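Local atomic coordinates of allergen Aed a 2 (Aedes aegypti, PDB entry 3DXL), a protein that binds and sequesters biogenic amines and leukotrienes of the vertebrate host, and so dampens the host response while a female mosquito takes blood. Residues T14-E18 with Y274-L278; K35-N39 with K121-K125; I73-F77 with K88-Y92; A79-L83 with N126-G130. Residues are numbered along the deposited sequence.

Contact 1 (T14-E18 with Y274-L278); sequences TRCME and YAFNL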
loop_
_atom_site.group_PDB
_atom_site.type_symbol
_atom_site.label_atom_id
_atom_site.label_comp_id
_atom_site.label_asym_id
_atom_site.label_seq_id
_atom_site.Cartn_x
_atom_site.Cartn_y
_atom_site.Cartn_z
ATOM N N THR A 14 -1.044 -7.282 3.198
ATOM C CA THR A 14 -2.076 -7.724 2.264
ATOM C C THR A 14 -1.580 -7.820 0.825
ATOM O O THR A 14 -1.953 -8.763 0.122
ATOM C CB THR A 14 -3.369 -6.881 2.363
ATOM O OG1 THR A 14 -3.072 -5.504 2.111
ATOM C CG2 THR A 14 -4.002 -7.047 3.740
ATOM N N ARG A 15 -0.741 -6.875 0.390
ATOM C CA ARG A 15 -0.146 -6.952 -0.944
ATOM C C ARG A 15 0.713 -8.212 -1.081
ATOM O O ARG A 15 0.624 -8.938 -2.069
ATOM C CB ARG A 15 0.671 -5.699 -1.275
ATOM C CG ARG A 15 1.509 -5.781 -2.553
ATOM C CD ARG A 15 0.688 -6.040 -3.830
ATOM N NE ARG A 15 -0.329 -5.015 -4.078
ATOM C CZ ARG A 15 -0.090 -3.859 -4.687
ATOM N NH1 ARG A 15 1.122 -3.563 -5.148
ATOM N NH2 ARG A 15 -1.084 -2.994 -4.847
ATOM N N CYS A 16 1.538 -8.479 -0.076
ATOM C CA CYS A 16 2.408 -9.640 -0.134
ATOM C C CYS A 16 1.610 -10.945 -0.109
ATOM O O CYS A 16 1.975 -11.904 -0.795
ATOM C CB CYS A 16 3.424 -9.570 0.996
ATOM S SG CYS A 16 4.664 -8.284 0.720
ATOM N N MET A 17 0.496 -10.977 0.628
ATOM C CA MET A 17 -0.365 -12.154 0.596
ATOM C C MET A 17 -1.048 -12.294 -0.759
ATOM O O MET A 17 -1.101 -13.390 -1.316
ATOM C CB MET A 17 -1.389 -12.134 1.725
ATOM C CG MET A 17 -0.756 -12.421 3.069
ATOM S SD MET A 17 -1.949 -12.728 4.367
ATOM C CE MET A 17 -2.502 -11.047 4.664
ATOM N N GLU A 18 -1.545 -11.180 -1.311
ATOM C CA GLU A 18 -2.196 -11.218 -2.624
ATOM C C GLU A 18 -1.261 -11.804 -3.683
ATOM O O GLU A 18 -1.677 -12.613 -4.516
ATOM C CB GLU A 18 -2.683 -9.823 -3.020
ATOM C CG GLU A 18 -3.562 -9.835 -4.274
ATOM C CD GLU A 18 -4.173 -8.488 -4.588
ATOM O OE1 GLU A 18 -4.628 -7.793 -3.664
ATOM O OE2 GLU A 18 -4.230 -8.133 -5.778
ATOM N N TYR A 274 -8.502 -4.012 1.965
ATOM C CA TYR A 274 -7.151 -4.358 1.543
ATOM C C TYR A 274 -7.017 -5.858 1.249
ATOM O O TYR A 274 -6.318 -6.242 0.311
ATOM C CB TYR A 274 -6.114 -3.863 2.550
ATOM C CG TYR A 274 -5.770 -2.388 2.420
ATOM C CD1 TYR A 274 -6.585 -1.496 1.701
ATOM C CD2 TYR A 274 -4.631 -1.879 3.033
ATOM C CE1 TYR A 274 -6.256 -0.158 1.588
ATOM C CE2 TYR A 274 -4.300 -0.542 2.941
ATOM C CZ TYR A 274 -5.127 0.324 2.211
ATOM O OH TYR A 274 -4.810 1.656 2.106
ATOM N N ALA A 275 -7.752 -6.688 1.993
ATOM C CA ALA A 275 -7.812 -8.136 1.765
ATOM C C ALA A 275 -8.811 -8.567 0.679
ATOM O O ALA A 275 -9.186 -9.738 0.618
ATOM C CB ALA A 275 -8.102 -8.867 3.078
ATOM N N PHE A 276 -9.220 -7.627 -0.185
ATOM C CA PHE A 276 -10.173 -7.859 -1.292
ATOM C C PHE A 276 -10.017 -9.208 -2.005
ATOM O O PHE A 276 -10.997 -9.928 -2.212
ATOM C CB PHE A 276 -10.034 -6.718 -2.303
ATOM C CG PHE A 276 -11.058 -6.730 -3.407
ATOM C CD1 PHE A 276 -12.265 -6.062 -3.250
ATOM C CD2 PHE A 276 -10.799 -7.375 -4.613
ATOM C CE1 PHE A 276 -13.204 -6.043 -4.274
ATOM C CE2 PHE A 276 -11.744 -7.363 -5.642
ATOM C CZ PHE A 276 -12.941 -6.696 -5.465
ATOM N N ASN A 277 -8.786 -9.529 -2.397
ATOM C CA ASN A 277 -8.506 -10.717 -3.198
ATOM C C ASN A 277 -7.977 -11.911 -2.420
ATOM O O ASN A 277 -7.614 -12.922 -3.031
ATOM C CB ASN A 277 -7.522 -10.368 -4.318
ATOM C CG ASN A 277 -8.206 -9.770 -5.534
ATOM O OD1 ASN A 277 -9.281 -10.215 -5.923
ATOM N ND2 ASN A 277 -7.565 -8.786 -6.163
ATOM N N LEU A 278 -7.929 -11.814 -1.093
ATOM C CA LEU A 278 -7.215 -12.839 -0.328
ATOM C C LEU A 278 -7.952 -14.176 -0.175
ATOM O O LEU A 278 -7.372 -15.220 -0.468
ATOM C CB LEU A 278 -6.674 -12.304 1.003
ATOM C CG LEU A 278 -5.770 -11.072 0.896
ATOM C CD1 LEU A 278 -5.116 -10.783 2.237
ATOM C CD2 LEU A 278 -4.725 -11.220 -0.184
HETATM O O HOH W 1 -6.347 -8.366 -1.581
#
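Helix 6-20 passes a type I beta turn, Ala275 to Leu278, that lies in the long loop after helix 257-271. Thr14 meets the start of this loop: its CA is 5.8 Å from that of Ala275, and its OG1, hydrogen-bonded to the Leu10 carbonyl, lies 3.5 Å from Tyr274 CB. The Tyr274 hydroxyl reaches Glu7, further back on the same helix. Cys16 faces the other way, into the disulfide with Cys53. Met17 turns back toward the loop, and its CE touches Leu278 CD1 at 3.6 Å. Leu278 is the principal apolar residue of the loop here; its CD2 sits 3.7 Å from Thr14 O and 3.4 Å from Glu18 N, against the helical turn closed by that N-O pair. Glu18 supplies the polar end. Its OE2, salt-bridged to Arg213, accepts a weak hydrogen bond from Asn277 ND2 (3.4 Å), whose OD1 is bonded to Gln282 N; OE1 takes one from water 1 (2.8 Å), which also donates to Tyr274 O, just before the turn, and accepts from Asn277 N within it. This is interdomain packing in a two-domain D7 protein: a loop after the last helix of the C-terminal odorant-binding-protein-like domain lies against the first helix of the N-terminal one.

Contact 2 (K35-N39 with K121-K125); sequences KEWIN and KDTSK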
loop_
_atom_site.group_PDB
_atom_site.type_symbol
_atom_site.label_atom_id
_atom_site.label_comp_id
_atom_site.label_asym_id
_atom_site.label_seq_id
_atom_site.Cartn_x
_atom_site.Cartn_y
_atom_site.Cartn_z
ATOM N N LYS A 35 -1.939 -14.467 8.275
ATOM C CA LYS A 35 -2.629 -13.324 8.900
ATOM C C LYS A 35 -2.257 -13.158 10.360
ATOM O O LYS A 35 -2.213 -12.032 10.863
ATOM C CB LYS A 35 -4.148 -13.471 8.821
ATOM C CG LYS A 35 -4.745 -13.230 7.467
ATOM C CD LYS A 35 -6.254 -13.047 7.570
ATOM C CE LYS A 35 -6.879 -13.884 8.681
ATOM N NZ LYS A 35 -8.344 -13.632 8.781
ATOM N N GLU A 36 -2.016 -14.286 11.025
ATOM C CA GLU A 36 -1.736 -14.326 12.456
ATOM C C GLU A 36 -0.238 -14.342 12.761
ATOM O O GLU A 36 0.173 -14.676 13.881
ATOM C CB GLU A 36 -2.426 -15.541 13.091
ATOM C CG GLU A 36 -3.952 -15.593 12.895
ATOM C CD GLU A 36 -4.677 -14.340 13.373
ATOM O OE1 GLU A 36 -4.380 -13.859 14.487
ATOM O OE2 GLU A 36 -5.559 -13.842 12.638
ATOM N N TRP A 37 0.572 -13.974 11.768
ATOM C CA TRP A 37 2.031 -13.935 11.916
ATOM C C TRP A 37 2.642 -15.336 12.111
ATOM O O TRP A 37 3.707 -15.492 12.708
ATOM C CB TRP A 37 2.435 -12.959 13.033
ATOM C CG TRP A 37 2.294 -11.509 12.645
ATOM C CD1 TRP A 37 1.143 -10.852 12.271
ATOM C CD2 TRP A 37 3.339 -10.540 12.594
ATOM N NE1 TRP A 37 1.425 -9.538 11.992
ATOM C CE2 TRP A 37 2.764 -9.317 12.178
ATOM C CE3 TRP A 37 4.716 -10.585 12.853
ATOM C CZ2 TRP A 37 3.518 -8.149 12.029
ATOM C CZ3 TRP A 37 5.464 -9.432 12.702
ATOM C CH2 TRP A 37 4.866 -8.227 12.284
ATOM N N ILE A 38 1.956 -16.348 11.585
ATOM C CA ILE A 38 2.451 -17.715 11.594
ATOM C C ILE A 38 2.933 -18.010 10.173
ATOM O O ILE A 38 2.123 -18.233 9.263
ATOM C CB ILE A 38 1.357 -18.713 12.055
ATOM C CG1 ILE A 38 0.831 -18.351 13.453
ATOM C CG2 ILE A 38 1.888 -20.133 12.052
ATOM C CD1 ILE A 38 -0.420 -19.132 13.868
ATOM N N ASN A 39 4.246 -17.968 9.982
ATOM C CA ASN A 39 4.807 -18.112 8.645
ATOM C C ASN A 39 5.051 -19.576 8.332
ATOM O O ASN A 39 6.175 -20.067 8.418
ATOM C CB ASN A 39 6.078 -17.279 8.494
ATOM C CG ASN A 39 5.805 -15.786 8.524
ATOM O OD1 ASN A 39 4.694 -15.334 8.217
ATOM N ND2 ASN A 39 6.817 -15.009 8.892
ATOM N N LYS A 121 8.979 -12.865 17.939
ATOM C CA LYS A 121 7.647 -12.745 17.352
ATOM C C LYS A 121 6.847 -11.606 17.956
ATOM O O LYS A 121 6.379 -10.738 17.225
ATOM C CB LYS A 121 6.869 -14.059 17.453
ATOM C CG LYS A 121 5.565 -14.033 16.649
ATOM C CD LYS A 121 4.929 -15.406 16.513
ATOM C CE LYS A 121 5.562 -16.204 15.388
ATOM N NZ LYS A 121 4.606 -17.198 14.827
ATOM N N ASP A 122 6.688 -11.590 19.275
ATOM C CA ASP A 122 5.908 -10.545 19.928
ATOM C C ASP A 122 6.518 -9.160 19.764
ATOM O O ASP A 122 5.797 -8.188 19.565
ATOM C CB ASP A 122 5.704 -10.871 21.407
ATOM C CG ASP A 122 4.590 -11.864 21.629
ATOM O OD1 ASP A 122 3.572 -11.811 20.903
ATOM O OD2 ASP A 122 4.721 -12.690 22.551
ATOM N N THR A 123 7.840 -9.066 19.844
ATOM C CA THR A 123 8.516 -7.795 19.689
ATOM C C THR A 123 8.214 -7.217 18.307
ATOM O O THR A 123 7.814 -6.047 18.172
ATOM C CB THR A 123 10.034 -7.965 19.864
ATOM O OG1 THR A 123 10.299 -8.551 21.144
ATOM C CG2 THR A 123 10.754 -6.628 19.752
ATOM N N SER A 124 8.401 -8.042 17.284
ATOM C CA SER A 124 8.219 -7.593 15.899
ATOM C C SER A 124 6.752 -7.334 15.553
ATOM O O SER A 124 6.432 -6.336 14.902
ATOM C CB SER A 124 8.860 -8.591 14.935
ATOM O OG SER A 124 8.191 -9.826 14.951
ATOM N N LYS A 125 5.873 -8.209 16.024
ATOM C CA LYS A 125 4.433 -8.079 15.809
ATOM C C LYS A 125 3.902 -6.806 16.457
ATOM O O LYS A 125 3.132 -6.062 15.851
ATOM C CB LYS A 125 3.723 -9.316 16.353
ATOM C CG LYS A 125 2.253 -9.420 16.042
ATOM C CD LYS A 125 1.772 -10.835 16.342
ATOM C CE LYS A 125 0.414 -11.100 15.734
ATOM N NZ LYS A 125 -0.658 -10.424 16.484
HETATM O O HOH W 2 -2.786 -11.808 15.270
HETATM O O HOH W 3 5.928 -18.245 12.283
#
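A Schellman motif ends helix 27-34 and presents Trp37, a leukotriene E4-binding residue, to helix 121-127. Trp37 is the C-prime residue, with the positive phi (67°) that this motif requires, and its side chain projects from the reversed backbone toward the second segment. The largest part of the contact is the packing of its indole on the helix. Lys125 CA stands over the six-membered ring, 3.6 Å from the centroid and 17° off the normal, a CH-pi contact, and the Lys125 side chain runs on along the indole so that its CE comes within 3.5 Å of Trp37 CD1. The ammonium group itself is too far for more than a weak cation-pi attraction, with NZ 5.0 Å from the centroid of the five-membered ring; it is hydrogen-bonded to Gly130 O instead. At the tip of the indole, Trp37 CZ3 is 3.6 Å from Ser124 OG. Direct polar contact comes from Lys121, whose NZ donates to Trp37 O at 2.9 Å, an acceptor shared with His117. Two waters extend these polar contacts. Water 2 joins Glu36 OE1, which also forms a salt bridge to Lys132, to Lys125 NZ; water 3 accepts from Asn39 N at 2.9 Å and from Lys121 NZ at 3.1 Å.

Contact 3 (I73-F77 with K88-Y92); sequences IQEQF and KVEAY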
loop_
_atom_site.group_PDB
_atom_site.type_symbol
_atom_site.label_atom_id
_atom_site.label_comp_id
_atom_site.label_asym_id
_atom_site.label_seq_id
_atom_site.Cartn_x
_atom_site.Cartn_y
_atom_site.Cartn_z
ATOM N N ILE A 73 13.992 -1.134 12.263
ATOM C CA ILE A 73 13.523 -1.467 13.605
ATOM C C ILE A 73 13.667 -0.259 14.539
ATOM O O ILE A 73 12.735 0.091 15.265
ATOM C CB ILE A 73 14.259 -2.705 14.165
ATOM C CG1 ILE A 73 13.898 -3.934 13.328
ATOM C CG2 ILE A 73 13.935 -2.917 15.658
ATOM C CD1 ILE A 73 14.811 -5.128 13.580
ATOM N N GLN A 74 14.832 0.383 14.501
ATOM C CA GLN A 74 15.057 1.574 15.320
ATOM C C GLN A 74 14.191 2.759 14.870
ATOM O O GLN A 74 13.668 3.492 15.708
ATOM C CB GLN A 74 16.540 1.949 15.358
ATOM C CG GLN A 74 17.450 0.887 16.011
ATOM C CD GLN A 74 17.107 0.566 17.472
ATOM O OE1 GLN A 74 16.540 1.389 18.204
ATOM N NE2 GLN A 74 17.467 -0.643 17.903
ATOM N N GLU A 75 14.015 2.925 13.553
ATOM C CA GLU A 75 13.140 3.971 13.025
ATOM C C GLU A 75 11.708 3.749 13.494
ATOM O O GLU A 75 11.019 4.684 13.913
ATOM C CB GLU A 75 13.186 4.013 11.493
ATOM C CG GLU A 75 14.425 4.674 10.911
ATOM C CD GLU A 75 14.614 6.107 11.391
ATOM O OE1 GLU A 75 13.650 6.903 11.328
ATOM O OE2 GLU A 75 15.733 6.426 11.837
ATOM N N GLN A 76 11.272 2.493 13.437
ATOM C CA GLN A 76 9.933 2.126 13.850
ATOM C C GLN A 76 9.688 2.401 15.336
ATOM O O GLN A 76 8.660 2.963 15.717
ATOM C CB GLN A 76 9.658 0.664 13.497
ATOM C CG GLN A 76 8.204 0.251 13.620
ATOM C CD GLN A 76 7.301 0.856 12.557
ATOM O OE1 GLN A 76 7.750 1.574 11.666
ATOM N NE2 GLN A 76 6.023 0.567 12.664
ATOM N N PHE A 77 10.640 2.003 16.172
ATOM C CA PHE A 77 10.527 2.196 17.615
ATOM C C PHE A 77 10.571 3.679 18.005
ATOM O O PHE A 77 9.874 4.101 18.922
ATOM C CB PHE A 77 11.617 1.381 18.322
ATOM C CG PHE A 77 11.558 1.424 19.825
ATOM C CD1 PHE A 77 10.359 1.281 20.512
ATOM C CD2 PHE A 77 12.737 1.556 20.557
ATOM C CE1 PHE A 77 10.338 1.307 21.912
ATOM C CE2 PHE A 77 12.723 1.578 21.948
ATOM C CZ PHE A 77 11.530 1.449 22.626
ATOM N N LYS A 88 13.967 -5.250 24.593
ATOM C CA LYS A 88 13.425 -6.230 23.653
ATOM C C LYS A 88 13.598 -5.773 22.204
ATOM O O LYS A 88 13.962 -6.562 21.341
ATOM C CB LYS A 88 11.961 -6.539 23.993
ATOM C CG LYS A 88 11.817 -7.270 25.337
ATOM C CD LYS A 88 10.389 -7.648 25.679
ATOM C CE LYS A 88 10.337 -8.698 26.795
ATOM N NZ LYS A 88 11.260 -8.407 27.930
ATOM N N VAL A 89 13.377 -4.486 21.952
ATOM C CA VAL A 89 13.597 -3.924 20.618
ATOM C C VAL A 89 15.070 -4.055 20.236
ATOM O O VAL A 89 15.404 -4.459 19.119
ATOM C CB VAL A 89 13.149 -2.452 20.543
ATOM C CG1 VAL A 89 13.563 -1.817 19.212
ATOM C CG2 VAL A 89 11.651 -2.358 20.749
ATOM N N GLU A 90 15.950 -3.733 21.183
ATOM C CA GLU A 90 17.383 -3.862 20.953
ATOM C C GLU A 90 17.810 -5.311 20.689
ATOM O O GLU A 90 18.633 -5.556 19.802
ATOM C CB GLU A 90 18.189 -3.214 22.092
ATOM C CG GLU A 90 18.130 -1.685 22.006
ATOM C CD GLU A 90 18.705 -0.944 23.198
ATOM O OE1 GLU A 90 18.923 -1.554 24.268
ATOM O OE2 GLU A 90 18.914 0.280 23.052
ATOM N N ALA A 91 17.226 -6.262 21.423
ATOM C CA ALA A 91 17.523 -7.686 21.211
ATOM C C ALA A 91 17.106 -8.125 19.799
ATOM O O ALA A 91 17.832 -8.859 19.134
ATOM C CB ALA A 91 16.845 -8.544 22.271
ATOM N N TYR A 92 15.956 -7.634 19.335
ATOM C CA TYR A 92 15.447 -7.941 18.003
ATOM C C TYR A 92 16.346 -7.315 16.937
ATOM O O TYR A 92 16.765 -7.985 15.985
ATOM C CB TYR A 92 13.993 -7.461 17.904
ATOM C CG TYR A 92 13.325 -7.512 16.542
ATOM C CD1 TYR A 92 13.561 -8.552 15.650
ATOM C CD2 TYR A 92 12.417 -6.518 16.171
ATOM C CE1 TYR A 92 12.923 -8.589 14.413
ATOM C CE2 TYR A 92 11.776 -6.547 14.936
ATOM C CZ TYR A 92 12.032 -7.577 14.066
ATOM O OH TYR A 92 11.381 -7.596 12.847
HETATM O O HOH W 4 16.545 1.591 21.371
#
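This is an apolar helix-helix contact within the N-terminal odorant-binding-protein-like domain, between helices 71-79 and 86-97, which follow one another in the chain as a helical hairpin. The two short segments run nearly antiparallel, with 159° between their directions, and their axes approach to 10.4 Å. Val89 is the central residue of the interface. Its CG1 lies 3.7 Å from Ile73 CG2 and 3.7 Å from Phe77 CD2, so it reaches both residues one helical turn apart on the facing helix. Its other methyl, CG2, sits over the Phe77 ring, 3.8 Å from the centroid and 9° off the normal. A second CH-pi contact is made in the opposite sense, by Ile73 on Tyr92: CD1 of the isoleucine is 3.7 Å from the centroid of the tyrosine ring and 13° off its normal. The Tyr92 hydroxyl extends beyond this pair to Tyr113, and helix 121-127 packs on the group through Leu127, Thr123 and Ser124. At the solvent-facing margin, water 4 donates to Gln74 OE1 and Glu90 OE2, each at 3.2 Å. No direct hydrogen bond joins the segments, which implies that the pairing of the two helices here rests on the fit of branched aliphatic groups against aromatic faces, with a bridging water as the polar link at the exposed margin.

Contact 4 (A79-L83 with N126-G130); sequences AYPSL and NLFHG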
loop_
_atom_site.group_PDB
_atom_site.type_symbol
_atom_site.label_atom_id
_atom_site.label_comp_id
_atom_site.label_asym_id
_atom_site.label_seq_id
_atom_site.Cartn_x
_atom_site.Cartn_y
_atom_site.Cartn_z
ATOM N N ALA A 79 9.410 6.108 16.198
ATOM C CA ALA A 79 8.089 6.620 15.837
ATOM C C ALA A 79 6.994 6.107 16.768
ATOM O O ALA A 79 5.992 6.792 16.995
ATOM C CB ALA A 79 7.761 6.268 14.397
ATOM N N TYR A 80 7.178 4.897 17.307
ATOM C CA TYR A 80 6.161 4.271 18.152
ATOM C C TYR A 80 6.715 3.734 19.479
ATOM O O TYR A 80 6.790 2.515 19.678
ATOM C CB TYR A 80 5.418 3.168 17.378
ATOM C CG TYR A 80 4.739 3.701 16.141
ATOM C CD1 TYR A 80 3.508 4.348 16.228
ATOM C CD2 TYR A 80 5.351 3.599 14.894
ATOM C CE1 TYR A 80 2.892 4.866 15.104
ATOM C CE2 TYR A 80 4.743 4.113 13.758
ATOM C CZ TYR A 80 3.519 4.744 13.877
ATOM O OH TYR A 80 2.916 5.260 12.760
ATOM N N PRO A 81 7.106 4.643 20.398
ATOM C CA PRO A 81 7.646 4.214 21.703
ATOM C C PRO A 81 6.709 3.310 22.498
ATOM O O PRO A 81 7.177 2.482 23.282
ATOM C CB PRO A 81 7.873 5.531 22.470
ATOM C CG PRO A 81 7.236 6.604 21.656
ATOM C CD PRO A 81 7.098 6.112 20.255
ATOM N N SER A 82 5.404 3.469 22.310
ATOM C CA SER A 82 4.422 2.664 23.029
ATOM C C SER A 82 4.354 1.202 22.567
ATOM O O SER A 82 3.741 0.366 23.236
ATOM C CB SER A 82 3.034 3.308 22.930
ATOM O OG SER A 82 2.521 3.226 21.607
ATOM N N LEU A 83 4.971 0.899 21.425
ATOM C CA LEU A 83 4.860 -0.436 20.825
ATOM C C LEU A 83 6.072 -1.330 21.060
ATOM O O LEU A 83 6.190 -2.404 20.467
ATOM C CB LEU A 83 4.567 -0.326 19.325
ATOM C CG LEU A 83 3.268 0.379 18.924
ATOM C CD1 LEU A 83 3.130 0.365 17.411
ATOM C CD2 LEU A 83 2.035 -0.239 19.559
ATOM N N ASN A 126 4.313 -6.534 17.691
ATOM C CA ASN A 126 3.905 -5.297 18.348
ATOM C C ASN A 126 4.409 -4.051 17.636
ATOM O O ASN A 126 3.657 -3.088 17.438
ATOM C CB ASN A 126 4.362 -5.288 19.806
ATOM C CG ASN A 126 3.574 -6.248 20.673
ATOM O OD1 ASN A 126 2.653 -6.914 20.221
ATOM N ND2 ASN A 126 3.956 -6.330 21.946
ATOM N N LEU A 127 5.673 -4.065 17.240
ATOM C CA LEU A 127 6.313 -2.892 16.654
ATOM C C LEU A 127 5.756 -2.518 15.289
ATOM O O LEU A 127 5.683 -1.331 14.949
ATOM C CB LEU A 127 7.810 -3.139 16.530
ATOM C CG LEU A 127 8.759 -1.962 16.354
ATOM C CD1 LEU A 127 8.539 -0.929 17.442
ATOM C CD2 LEU A 127 10.183 -2.474 16.426
ATOM N N PHE A 128 5.408 -3.532 14.506
ATOM C CA PHE A 128 5.006 -3.336 13.121
ATOM C C PHE A 128 3.506 -3.505 12.924
ATOM O O PHE A 128 3.042 -3.923 11.854
ATOM C CB PHE A 128 5.830 -4.233 12.210
ATOM C CG PHE A 128 7.232 -3.757 12.034
ATOM C CD1 PHE A 128 7.516 -2.705 11.164
ATOM C CD2 PHE A 128 8.276 -4.323 12.761
ATOM C CE1 PHE A 128 8.813 -2.240 10.999
ATOM C CE2 PHE A 128 9.575 -3.861 12.604
ATOM C CZ PHE A 128 9.852 -2.822 11.723
ATOM N N HIS A 129 2.748 -3.140 13.957
ATOM C CA HIS A 129 1.281 -2.970 13.859
ATOM C C HIS A 129 0.553 -4.271 13.550
ATOM O O HIS A 129 -0.443 -4.278 12.816
ATOM C CB HIS A 129 0.890 -1.852 12.871
ATOM C CG HIS A 129 1.592 -0.562 13.127
ATOM N ND1 HIS A 129 1.514 0.102 14.335
ATOM C CD2 HIS A 129 2.384 0.189 12.330
ATOM C CE1 HIS A 129 2.238 1.206 14.271
ATOM N NE2 HIS A 129 2.771 1.285 13.062
ATOM N N GLY A 130 1.060 -5.362 14.122
ATOM C CA GLY A 130 0.428 -6.665 14.043
ATOM C C GLY A 130 -0.355 -7.035 15.289
ATOM O O GLY A 130 -1.104 -8.005 15.272
HETATM O O HOH W 5 5.820 -4.340 23.012
#
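Both segments are places where a helix gives out. Tyr80 is the first residue to leave helical geometry after helix 71-79, and a 3-10 turn follows at 81-83, with Leu83 N bonded to Tyr80 O at 3.0 Å; Phe128 plays the same part after helix 121-127, and His129 then adopts a positive phi (65°). The backbones come close at Leu83 and Leu127, CA to CA 5.1 Å. There the Leu83 CB is 3.5 Å from Asn126 O, and water 5 accepts from Asn126 ND2 (2.9 Å) while donating weakly to Leu83 O; Asn126 OD1 is hydrogen-bonded to Asn131 ND2. The imidazole of His129 points its edge at the face of Tyr80 in a T-shaped pair, centroids 4.6 Å apart and planes at 89°, and its CE1 also meets Leu83 CD1 at 3.4 Å. His129 NE2 is hydrogen-bonded to Phe4 O. The turn leads into Gly130, which binds leukotriene E4. Leu134, Thr135 and Leu138 of helix 132-142 pack on the Tyr80, Leu83 and His129 side chains, while Leu127 turns to Ile73 and Phe77 of helix 71-79.

Overall arrangement
Contacts 2, 3 and 4 gather around helix 121-127, at one end of the N-terminal domain, whereas contact 1 ties that domain to the chain's C-terminal part; its centre is about 17 Å from that of contact 2, yet Met17 CE still touches Lys35 CG at 4.2 Å. Contacts 3 and 4, with centres about 9 Å apart, are joined by Gln76 NE2 and Leu127 O (3.0 Å), probably a hydrogen bond. The leukotriene E4 site links contacts 2 and 4: Trp37 NE1 is 3.7 Å from Gly130 CA. Tyr92 of contact 3 and Tyr274 of contact 1 are farther out, their side chains about 6 Å from Trp37 and 7 Å from Lys149, respectively.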